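Local structure of superoxide dismutase (Anaplasma phagocytophilum, 3JS4) at residues H40-H45 / H190-D195; S141-Q145 / V164-A168; S148-V154 / L182-W188. The protein probably protects the cell by converting superoxide radicals into oxygen and hydrogen peroxide at an iron centre that is alternately reduced and oxidised. One frame throughout, in Å; residues are numbered along the deposited sequence.

Contact 1: H40-H45 / H190-D195; sequences HLLDRH and HAYYLD. With FE (Fe (III) ion), chain E.
Leu41 lays its two methyl groups over the turn and first residues of the short helix 193-196: CD1 sits 3.4 Å from His190 O and CD2 3.4 Å from Asp195 OD2. With CG anti to the backbone N (chi1 174°), the isobutyl group is thrown off helix 39-60 toward that turn, and a branched apolar residue suits a place where it packs against a carbonyl oxygen, the CB of Leu194 and a carboxylate. The carboxylate of Asp195 that Leu41 packs on is held by Ser38, whose OG bonds to OD1. At the outer edge, Leu194 sets CD1 over one face of the His40 ring as a CH-pi contact.

One helical turn later, His45 meets His190. The rings form an offset edge-to-face pair with planes at 77°, the edge of His190 directed at the face of His45. Their NE2 atoms come within 3.4 Å because both hold the iron, at 2.3 Å from His45 NE2 and 2.2 Å from His190 NE2; His101, Asp186 and water 2 complete the five ligands typical of iron superoxide dismutases. At the ring edge, in its plane, His45 ND1 donates to water 1 at 2.7 Å, which donates to Ala191 O. Iron at NE2 and water 1 at ND1 together fix the rotation of the ring, and the carbonyl behind the water would probably make the imidazole a somewhat stronger donor to the metal.

Contact 2: S141-Q145 / V164-A168; sequences SGLGQ and VVSTA
Two torsions aim the polar groups at one another: Gln145 leaves its backbone N on the opposite side from CG (chi1 -174°) and then folds at chi2, carrying the amide across to the strand, while Ser166 holds OG between its own N and carbonyl carbon (chi1 57°), directed back at the helix. Gln145 OE1 and Ser166 OG thus come to 3.0 Å, within hydrogen-bonding distance, although that hydroxyl proton has a second acceptor within reach. Water 3 is also 2.8 Å from Ser166 OG; it donates to Ser141 O at 2.6 Å and so ties the last turn of the helix to the strand. Water 4 donates to Gln145 OE1 at 2.8 Å. The long, flexible side chain of glutamine suits a reach from helix end to strand.

In the alpha/beta C-terminal domain of iron/manganese superoxide dismutases, the contact sets the C-terminal end of helix 131-144 against the outer strand 161-168 of a three-stranded antiparallel sheet. Val164 and Ser166, alternate residues of the strand, turn toward the helix, whereas Val165 and Thr167 point away from it. Ser141 is small enough to fit closely here: its CB packs 3.6 Å from Val164 CG1, and its OG lies 3.5 Å from Ser166 CB. Farther along, the carboxamide carbon CD of Gln145 rests 3.5 Å from Thr167 O, and its NE2 approaches the methyl group of Ala168. Arg200 of helix 200-211 gathers the carbonyls of Gly142 and Gln145 through NH1.

Contact 3: S148-V154 / L182-W188; sequences SGWVWLV and LATMDVW. With FE (Fe (III) ion), chain E.
Ser148 places CB over the centre of the indole of Trp188, a CH-pi contact of 3.5 Å to the centroid of the five-membered ring, while water 2 lies against the opposite face. From here the chain enters strand 149-156, the middle strand of the three-stranded antiparallel sheet of the C-terminal domain, and pairs with strand 179-186. Gly149 O accepts from Val187 N at 2.8 Å; glycine suits this place because its backbone (phi 167°) lies in a region that residues with a side chain seldom adopt.

Trp150, in a non-hydrogen-bonded pair with Asp186, spreads its wide ring over the iron ligand: ring and carboxylate are stacked with planes 14° apart, and CZ3 reaches Asp186 CB at 3.4 Å. Its five-membered ring also receives the edge of Trp188, and His101 meets it edge-to-face, so aromatic rings pack around this side of the metal site. Val151 sits on the other side of the sheet, its CG2 against Met185 CE, where apolar branched and flexible chains pack together near helix 200-211. Val151 O takes two donors, Met185 N in the carbonyl plane and Thr184 OG1 from above it at 2.9 Å.

Trp152 returns to the side of Trp150 and lies beside Thr184; Thr184 CB stands over the six-membered ring of Trp152, and Trp152 NE1 is bonded to Thr167 OG1. At Leu153 the pairing becomes a classic beta bulge, with both Leu182 and Ala183 facing it; Leu153 O accepts from Leu182 N at 2.9 Å and weakly from Ala183 N. At the far end of the second segment, Asp186 OD2 binds iron at 2.0 Å, while OD1 closes an Asx turn by accepting from Trp188 N at 3.0 Å, from above the carboxylate plane.

Reading from the N terminus, helix 39-60 supplies the first half of contact 1, whose partner comes only after strand 179-186, so this contact closes a loop that spans most of the chain. Contacts 2 and 3 are nested inside that loop. They cross one another: 141-145, 148-154, 164-168 and 182-188 alternate along the sequence. Contact 2 joins helix 131-144 to the outer strand 161-168, and contact 3 pairs the central strand with the other outer strand, so their segments include all three strands of the sheet. Contact 1 ties the helical N-terminal part to the C-terminal domain, and it meets contact 3 at the iron, where His45 and Asp186 bind side by side.

Contact 1: H40-H45 / H190-D195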
loop_
_atom_site.group_PDB
_atom_site.type_symbol
_atom_site.label_atom_id
_atom_site.label_comp_id
_atom_site.label_asym_id
_atom_site.label_seq_id
_atom_site.Cartn_x
_atom_site.Cartn_y
_atom_site.Cartn_z
ATOM N N HIS A 40 20.180 0.924 1.295
ATOM C CA HIS A 40 20.061 0.995 2.751
ATOM C C HIS A 40 18.590 1.165 3.200
ATOM O O HIS A 40 18.119 0.483 4.125
ATOM C CB HIS A 40 20.944 2.147 3.254
ATOM C CG HIS A 40 20.973 2.308 4.746
ATOM N ND1 HIS A 40 21.080 1.243 5.618
ATOM C CD2 HIS A 40 20.976 3.425 5.518
ATOM C CE1 HIS A 40 21.110 1.694 6.863
ATOM N NE2 HIS A 40 21.045 3.015 6.828
ATOM N N LEU A 41 17.878 2.061 2.543
ATOM C CA LEU A 41 16.473 2.310 2.908
ATOM C C LEU A 41 15.604 1.093 2.604
ATOM O O LEU A 41 14.777 0.684 3.421
ATOM C CB LEU A 41 15.943 3.551 2.203
ATOM C CG LEU A 41 14.451 3.897 2.344
ATOM C CD1 LEU A 41 14.036 3.975 3.806
ATOM C CD2 LEU A 41 14.246 5.237 1.649
ATOM N N LEU A 42 15.814 0.488 1.442
ATOM C CA LEU A 42 15.043 -0.708 1.099
ATOM C C LEU A 42 15.310 -1.831 2.104
ATOM O O LEU A 42 14.392 -2.559 2.511
ATOM C CB LEU A 42 15.394 -1.196 -0.315
ATOM C CG LEU A 42 14.560 -2.389 -0.826
ATOM C CD1 LEU A 42 13.029 -2.122 -0.757
ATOM C CD2 LEU A 42 14.983 -2.743 -2.245
ATOM N N ASP A 43 16.573 -1.981 2.479
ATOM C CA ASP A 43 16.964 -3.029 3.416
ATOM C C ASP A 43 16.289 -2.832 4.779
ATOM O O ASP A 43 15.673 -3.740 5.320
ATOM C CB ASP A 43 18.508 -3.102 3.550
ATOM C CG ASP A 43 18.956 -4.109 4.603
ATOM O OD1 ASP A 43 18.757 -5.327 4.409
ATOM O OD2 ASP A 43 19.500 -3.682 5.639
ATOM N N ARG A 44 16.395 -1.627 5.322
ATOM C CA ARG A 44 15.814 -1.333 6.615
ATOM C C ARG A 44 14.269 -1.428 6.624
ATOM O O ARG A 44 13.679 -1.978 7.565
ATOM C CB ARG A 44 16.332 0.019 7.108
ATOM C CG ARG A 44 15.912 0.402 8.527
ATOM C CD ARG A 44 16.313 -0.588 9.632
ATOM N NE ARG A 44 17.707 -1.035 9.578
ATOM C CZ ARG A 44 18.335 -1.651 10.591
ATOM N NH1 ARG A 44 17.703 -1.878 11.743
ATOM N NH2 ARG A 44 19.608 -2.016 10.467
ATOM N N HIS A 45 13.622 -0.961 5.559
ATOM C CA HIS A 45 12.163 -0.970 5.498
ATOM C C HIS A 45 11.645 -2.400 5.370
ATOM O O HIS A 45 10.705 -2.803 6.055
ATOM C CB HIS A 45 11.708 -0.140 4.285
ATOM C CG HIS A 45 10.264 0.250 4.323
ATOM N ND1 HIS A 45 9.722 1.151 3.429
ATOM C CD2 HIS A 45 9.257 -0.110 5.155
ATOM C CE1 HIS A 45 8.432 1.300 3.688
ATOM N NE2 HIS A 45 8.128 0.556 4.735
ATOM N N HIS A 190 9.326 6.240 8.357
ATOM C CA HIS A 190 10.398 5.271 7.988
ATOM C C HIS A 190 10.434 4.885 6.510
ATOM O O HIS A 190 11.460 4.333 6.042
ATOM C CB HIS A 190 10.341 4.003 8.864
ATOM C CG HIS A 190 9.145 3.142 8.601
ATOM N ND1 HIS A 190 8.111 3.003 9.504
ATOM C CD2 HIS A 190 8.832 2.347 7.544
ATOM C CE1 HIS A 190 7.201 2.182 9.006
ATOM N NE2 HIS A 190 7.611 1.774 7.817
ATOM N N ALA A 191 9.353 5.168 5.765
ATOM C CA ALA A 191 9.315 4.802 4.337
ATOM C C ALA A 191 10.283 5.639 3.542
ATOM O O ALA A 191 10.723 5.238 2.458
ATOM C CB ALA A 191 7.910 4.962 3.744
ATOM N N TYR A 192 10.593 6.827 4.059
ATOM C CA TYR A 192 11.363 7.757 3.267
ATOM C C TYR A 192 12.481 8.465 4.038
ATOM O O TYR A 192 13.371 9.045 3.416
ATOM C CB TYR A 192 10.411 8.780 2.631
ATOM C CG TYR A 192 9.577 9.593 3.622
ATOM C CD1 TYR A 192 10.095 10.708 4.262
ATOM C CD2 TYR A 192 8.249 9.234 3.912
ATOM C CE1 TYR A 192 9.291 11.483 5.149
ATOM C CE2 TYR A 192 7.471 9.971 4.797
ATOM C CZ TYR A 192 7.982 11.091 5.402
ATOM O OH TYR A 192 7.162 11.782 6.276
ATOM N N TYR A 193 12.467 8.409 5.368
ATOM C CA TYR A 193 13.377 9.280 6.145
ATOM C C TYR A 193 14.870 9.159 5.782
ATOM O O TYR A 193 15.584 10.170 5.658
ATOM C CB TYR A 193 13.235 9.060 7.653
ATOM C CG TYR A 193 13.355 10.381 8.369
ATOM C CD1 TYR A 193 12.255 11.231 8.459
ATOM C CD2 TYR A 193 14.571 10.800 8.902
ATOM C CE1 TYR A 193 12.354 12.450 9.078
ATOM C CE2 TYR A 193 14.678 12.009 9.538
ATOM C CZ TYR A 193 13.565 12.827 9.618
ATOM O OH TYR A 193 13.659 14.039 10.215
ATOM N N LEU A 194 15.340 7.929 5.640
ATOM C CA LEU A 194 16.783 7.702 5.438
ATOM C C LEU A 194 17.292 8.373 4.158
ATOM O O LEU A 194 18.455 8.777 4.088
ATOM C CB LEU A 194 17.114 6.201 5.450
ATOM C CG LEU A 194 17.207 5.522 6.843
ATOM C CD1 LEU A 194 17.386 3.964 6.698
ATOM C CD2 LEU A 194 18.346 6.156 7.710
ATOM N N ASP A 195 16.412 8.495 3.156
ATOM C CA ASP A 195 16.789 9.056 1.863
ATOM C C ASP A 195 16.354 10.520 1.712
ATOM O O ASP A 195 17.062 11.286 1.097
ATOM C CB ASP A 195 16.192 8.240 0.704
ATOM C CG ASP A 195 16.929 6.946 0.432
ATOM O OD1 ASP A 195 17.810 6.526 1.223
ATOM O OD2 ASP A 195 16.566 6.309 -0.582
HETATM FE FE FE E . 6.370 0.977 6.148
HETATM O O HOH W 1 10.344 2.642 1.214
HETATM O O HOH W 2 4.500 1.415 7.321
#

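Contact 2: S141-Q145 / V164-A168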
loop_
_atom_site.group_PDB
_atom_site.type_symbol
_atom_site.label_atom_id
_atom_site.label_comp_id
_atom_site.label_asym_id
_atom_site.label_seq_id
_atom_site.Cartn_x
_atom_site.Cartn_y
_atom_site.Cartn_z
ATOM N N SER A 141 -3.055 14.328 -1.032
ATOM C CA SER A 141 -3.494 13.312 -0.091
ATOM C C SER A 141 -2.310 12.862 0.781
ATOM O O SER A 141 -2.445 12.699 1.993
ATOM C CB SER A 141 -4.136 12.142 -0.823
ATOM O OG SER A 141 -4.432 11.081 0.069
ATOM N N GLY A 142 -1.144 12.716 0.171
ATOM C CA GLY A 142 0.022 12.282 0.932
ATOM C C GLY A 142 0.489 13.306 1.949
ATOM O O GLY A 142 0.869 12.946 3.053
ATOM N N LEU A 143 0.465 14.583 1.578
ATOM C CA LEU A 143 0.936 15.652 2.470
ATOM C C LEU A 143 -0.134 15.953 3.531
ATOM O O LEU A 143 0.163 16.549 4.579
ATOM C CB LEU A 143 1.312 16.913 1.666
ATOM C CG LEU A 143 2.399 16.751 0.597
ATOM C CD1 LEU A 143 2.565 17.989 -0.308
ATOM C CD2 LEU A 143 3.728 16.380 1.255
ATOM N N GLY A 144 -1.363 15.515 3.246
ATOM C CA GLY A 144 -2.517 15.743 4.104
ATOM C C GLY A 144 -2.707 14.719 5.217
ATOM O O GLY A 144 -3.423 14.984 6.169
ATOM N N GLN A 145 -2.068 13.548 5.095
ATOM C CA GLN A 145 -2.155 12.511 6.127
ATOM C C GLN A 145 -1.174 12.799 7.267
ATOM O O GLN A 145 0.046 12.539 7.159
ATOM C CB GLN A 145 -1.878 11.114 5.540
ATOM C CG GLN A 145 -2.108 9.968 6.561
ATOM C CD GLN A 145 -3.494 10.034 7.224
ATOM O OE1 GLN A 145 -4.531 10.011 6.547
ATOM N NE2 GLN A 145 -3.511 10.118 8.545
ATOM N N VAL A 164 -8.553 8.934 -4.885
ATOM C CA VAL A 164 -7.424 8.843 -3.956
ATOM C C VAL A 164 -7.939 9.048 -2.524
ATOM O O VAL A 164 -8.673 10.017 -2.260
ATOM C CB VAL A 164 -6.352 9.872 -4.291
ATOM C CG1 VAL A 164 -5.200 9.799 -3.272
ATOM C CG2 VAL A 164 -5.809 9.651 -5.738
ATOM N N VAL A 165 -7.598 8.124 -1.619
ATOM C CA VAL A 165 -7.920 8.306 -0.201
ATOM C C VAL A 165 -6.681 8.021 0.653
ATOM O O VAL A 165 -5.804 7.293 0.227
ATOM C CB VAL A 165 -9.098 7.398 0.292
ATOM C CG1 VAL A 165 -10.406 7.705 -0.472
ATOM C CG2 VAL A 165 -8.762 5.894 0.170
ATOM N N SER A 166 -6.616 8.561 1.866
ATOM C CA SER A 166 -5.549 8.167 2.774
ATOM C C SER A 166 -6.098 7.490 4.036
ATOM O O SER A 166 -7.286 7.648 4.402
ATOM C CB SER A 166 -4.638 9.345 3.121
ATOM O OG SER A 166 -5.374 10.422 3.682
ATOM N N THR A 167 -5.245 6.689 4.660
ATOM C CA THR A 167 -5.594 6.073 5.927
ATOM C C THR A 167 -4.517 6.331 6.988
ATOM O O THR A 167 -3.345 6.589 6.669
ATOM C CB THR A 167 -5.795 4.569 5.767
ATOM O OG1 THR A 167 -4.590 3.981 5.240
ATOM C CG2 THR A 167 -6.990 4.284 4.821
ATOM N N ALA A 168 -4.946 6.258 8.245
ATOM C CA ALA A 168 -4.045 6.375 9.395
ATOM C C ALA A 168 -3.442 5.019 9.772
ATOM O O ALA A 168 -4.111 3.995 9.706
ATOM C CB ALA A 168 -4.809 6.979 10.611
HETATM O O HOH W 3 -4.755 13.079 3.222
HETATM O O HOH W 4 -7.204 9.509 7.327
#

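Contact 3: S148-V154 / L182-W188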
loop_
_atom_site.group_PDB
_atom_site.type_symbol
_atom_site.label_atom_id
_atom_site.label_comp_id
_atom_site.label_asym_id
_atom_site.label_seq_id
_atom_site.Cartn_x
_atom_site.Cartn_y
_atom_site.Cartn_z
ATOM N N SER A 148 1.480 8.929 10.872
ATOM C CA SER A 148 1.794 7.727 10.090
ATOM C C SER A 148 0.582 7.282 9.278
ATOM O O SER A 148 -0.553 7.440 9.732
ATOM C CB SER A 148 2.190 6.578 11.046
ATOM O OG SER A 148 3.211 6.972 11.965
ATOM N N GLY A 149 0.819 6.697 8.103
ATOM C CA GLY A 149 -0.272 6.148 7.300
ATOM C C GLY A 149 0.060 5.791 5.870
ATOM O O GLY A 149 1.227 5.545 5.535
ATOM N N TRP A 150 -0.980 5.768 5.029
ATOM C CA TRP A 150 -0.906 5.234 3.675
ATOM C C TRP A 150 -1.774 6.078 2.725
ATOM O O TRP A 150 -2.853 6.552 3.104
ATOM C CB TRP A 150 -1.429 3.784 3.641
ATOM C CG TRP A 150 -0.655 2.863 4.523
ATOM C CD1 TRP A 150 -0.841 2.661 5.862
ATOM C CD2 TRP A 150 0.477 2.042 4.143
ATOM N NE1 TRP A 150 0.089 1.754 6.339
ATOM C CE2 TRP A 150 0.910 1.360 5.310
ATOM C CE3 TRP A 150 1.136 1.798 2.934
ATOM C CZ2 TRP A 150 2.001 0.452 5.306
ATOM C CZ3 TRP A 150 2.212 0.883 2.928
ATOM C CH2 TRP A 150 2.640 0.247 4.112
ATOM N N VAL A 151 -1.323 6.210 1.481
ATOM C CA VAL A 151 -2.129 6.806 0.412
ATOM C C VAL A 151 -2.531 5.698 -0.573
ATOM O O VAL A 151 -1.699 4.865 -0.961
ATOM C CB VAL A 151 -1.334 7.923 -0.273
ATOM C CG1 VAL A 151 -2.082 8.543 -1.454
ATOM C CG2 VAL A 151 -0.981 8.980 0.766
ATOM N N TRP A 152 -3.810 5.665 -0.929
ATOM C CA TRP A 152 -4.342 4.644 -1.836
ATOM C C TRP A 152 -4.958 5.243 -3.103
ATOM O O TRP A 152 -5.751 6.196 -3.029
ATOM C CB TRP A 152 -5.425 3.805 -1.129
ATOM C CG TRP A 152 -4.991 3.296 0.214
ATOM C CD1 TRP A 152 -5.005 3.976 1.393
ATOM C CD2 TRP A 152 -4.430 2.005 0.501
ATOM N NE1 TRP A 152 -4.492 3.192 2.400
ATOM C CE2 TRP A 152 -4.129 1.980 1.884
ATOM C CE3 TRP A 152 -4.155 0.870 -0.275
ATOM C CZ2 TRP A 152 -3.590 0.850 2.522
ATOM C CZ3 TRP A 152 -3.592 -0.265 0.370
ATOM C CH2 TRP A 152 -3.323 -0.251 1.741
ATOM N N LEU A 153 -4.636 4.644 -4.250
ATOM C CA LEU A 153 -5.465 4.773 -5.444
ATOM C C LEU A 153 -6.481 3.636 -5.374
ATOM O O LEU A 153 -6.109 2.463 -5.232
ATOM C CB LEU A 153 -4.638 4.680 -6.744
ATOM C CG LEU A 153 -5.410 4.747 -8.070
ATOM C CD1 LEU A 153 -6.241 6.054 -8.150
ATOM C CD2 LEU A 153 -4.480 4.617 -9.302
ATOM N N VAL A 154 -7.760 3.976 -5.433
ATOM C CA VAL A 154 -8.804 2.956 -5.331
ATOM C C VAL A 154 -9.818 3.100 -6.432
ATOM O O VAL A 154 -9.931 4.186 -7.034
ATOM C CB VAL A 154 -9.568 3.007 -3.966
ATOM C CG1 VAL A 154 -8.592 2.831 -2.805
ATOM C CG2 VAL A 154 -10.395 4.321 -3.825
ATOM N N LEU A 182 -6.008 -0.405 -5.425
ATOM C CA LEU A 182 -5.258 -0.633 -6.660
ATOM C C LEU A 182 -3.755 -0.437 -6.518
ATOM O O LEU A 182 -2.974 -1.137 -7.172
ATOM C CB LEU A 182 -5.776 0.273 -7.784
ATOM C CG LEU A 182 -7.280 0.258 -8.100
ATOM C CD1 LEU A 182 -7.633 1.327 -9.156
ATOM C CD2 LEU A 182 -7.760 -1.138 -8.554
ATOM N N ALA A 183 -3.365 0.548 -5.703
ATOM C CA ALA A 183 -1.948 0.824 -5.400
ATOM C C ALA A 183 -1.856 1.625 -4.115
ATOM O O ALA A 183 -2.799 2.344 -3.760
ATOM C CB ALA A 183 -1.277 1.599 -6.554
ATOM N N THR A 184 -0.717 1.517 -3.418
ATOM C CA THR A 184 -0.521 2.296 -2.213
ATOM C C THR A 184 0.899 2.867 -2.162
ATOM O O THR A 184 1.835 2.315 -2.742
ATOM C CB THR A 184 -0.838 1.491 -0.903
ATOM O OG1 THR A 184 -0.890 2.371 0.227
ATOM C CG2 THR A 184 0.212 0.412 -0.622
ATOM N N MET A 185 1.014 3.977 -1.451
ATOM C CA MET A 185 2.265 4.619 -1.109
ATOM C C MET A 185 2.305 4.797 0.414
ATOM O O MET A 185 1.462 5.501 1.001
ATOM C CB MET A 185 2.343 5.983 -1.791
ATOM C CG MET A 185 3.545 6.809 -1.336
ATOM S SD MET A 185 3.632 8.443 -2.111
ATOM C CE MET A 185 2.204 9.283 -1.398
ATOM N N ASP A 186 3.257 4.122 1.043
ATOM C CA ASP A 186 3.528 4.230 2.480
ATOM C C ASP A 186 3.973 5.654 2.805
ATOM O O ASP A 186 4.960 6.150 2.227
ATOM C CB ASP A 186 4.680 3.250 2.795
ATOM C CG ASP A 186 4.909 3.019 4.284
ATOM O OD1 ASP A 186 4.298 3.682 5.130
ATOM O OD2 ASP A 186 5.754 2.162 4.609
ATOM N N VAL A 187 3.269 6.332 3.710
ATOM C CA VAL A 187 3.791 7.600 4.235
ATOM C C VAL A 187 4.187 7.602 5.730
ATOM O O VAL A 187 4.397 8.688 6.322
ATOM C CB VAL A 187 2.908 8.846 3.848
ATOM C CG1 VAL A 187 2.816 8.980 2.298
ATOM C CG2 VAL A 187 1.558 8.801 4.496
ATOM N N TRP A 188 4.336 6.405 6.328
ATOM C CA TRP A 188 5.028 6.352 7.603
ATOM C C TRP A 188 6.391 6.980 7.372
ATOM O O TRP A 188 7.027 6.766 6.308
ATOM C CB TRP A 188 5.222 4.922 8.100
ATOM C CG TRP A 188 3.995 4.249 8.714
ATOM C CD1 TRP A 188 2.803 3.958 8.086
ATOM C CD2 TRP A 188 3.888 3.722 10.039
ATOM N NE1 TRP A 188 1.944 3.321 8.959
ATOM C CE2 TRP A 188 2.592 3.144 10.158
ATOM C CE3 TRP A 188 4.772 3.657 11.137
ATOM C CZ2 TRP A 188 2.146 2.529 11.336
ATOM C CZ3 TRP A 188 4.317 3.041 12.321
ATOM C CH2 TRP A 188 3.015 2.492 12.404
HETATM FE FE FE E . 6.370 0.977 6.148
HETATM O O HOH W 2 4.500 1.415 7.321
#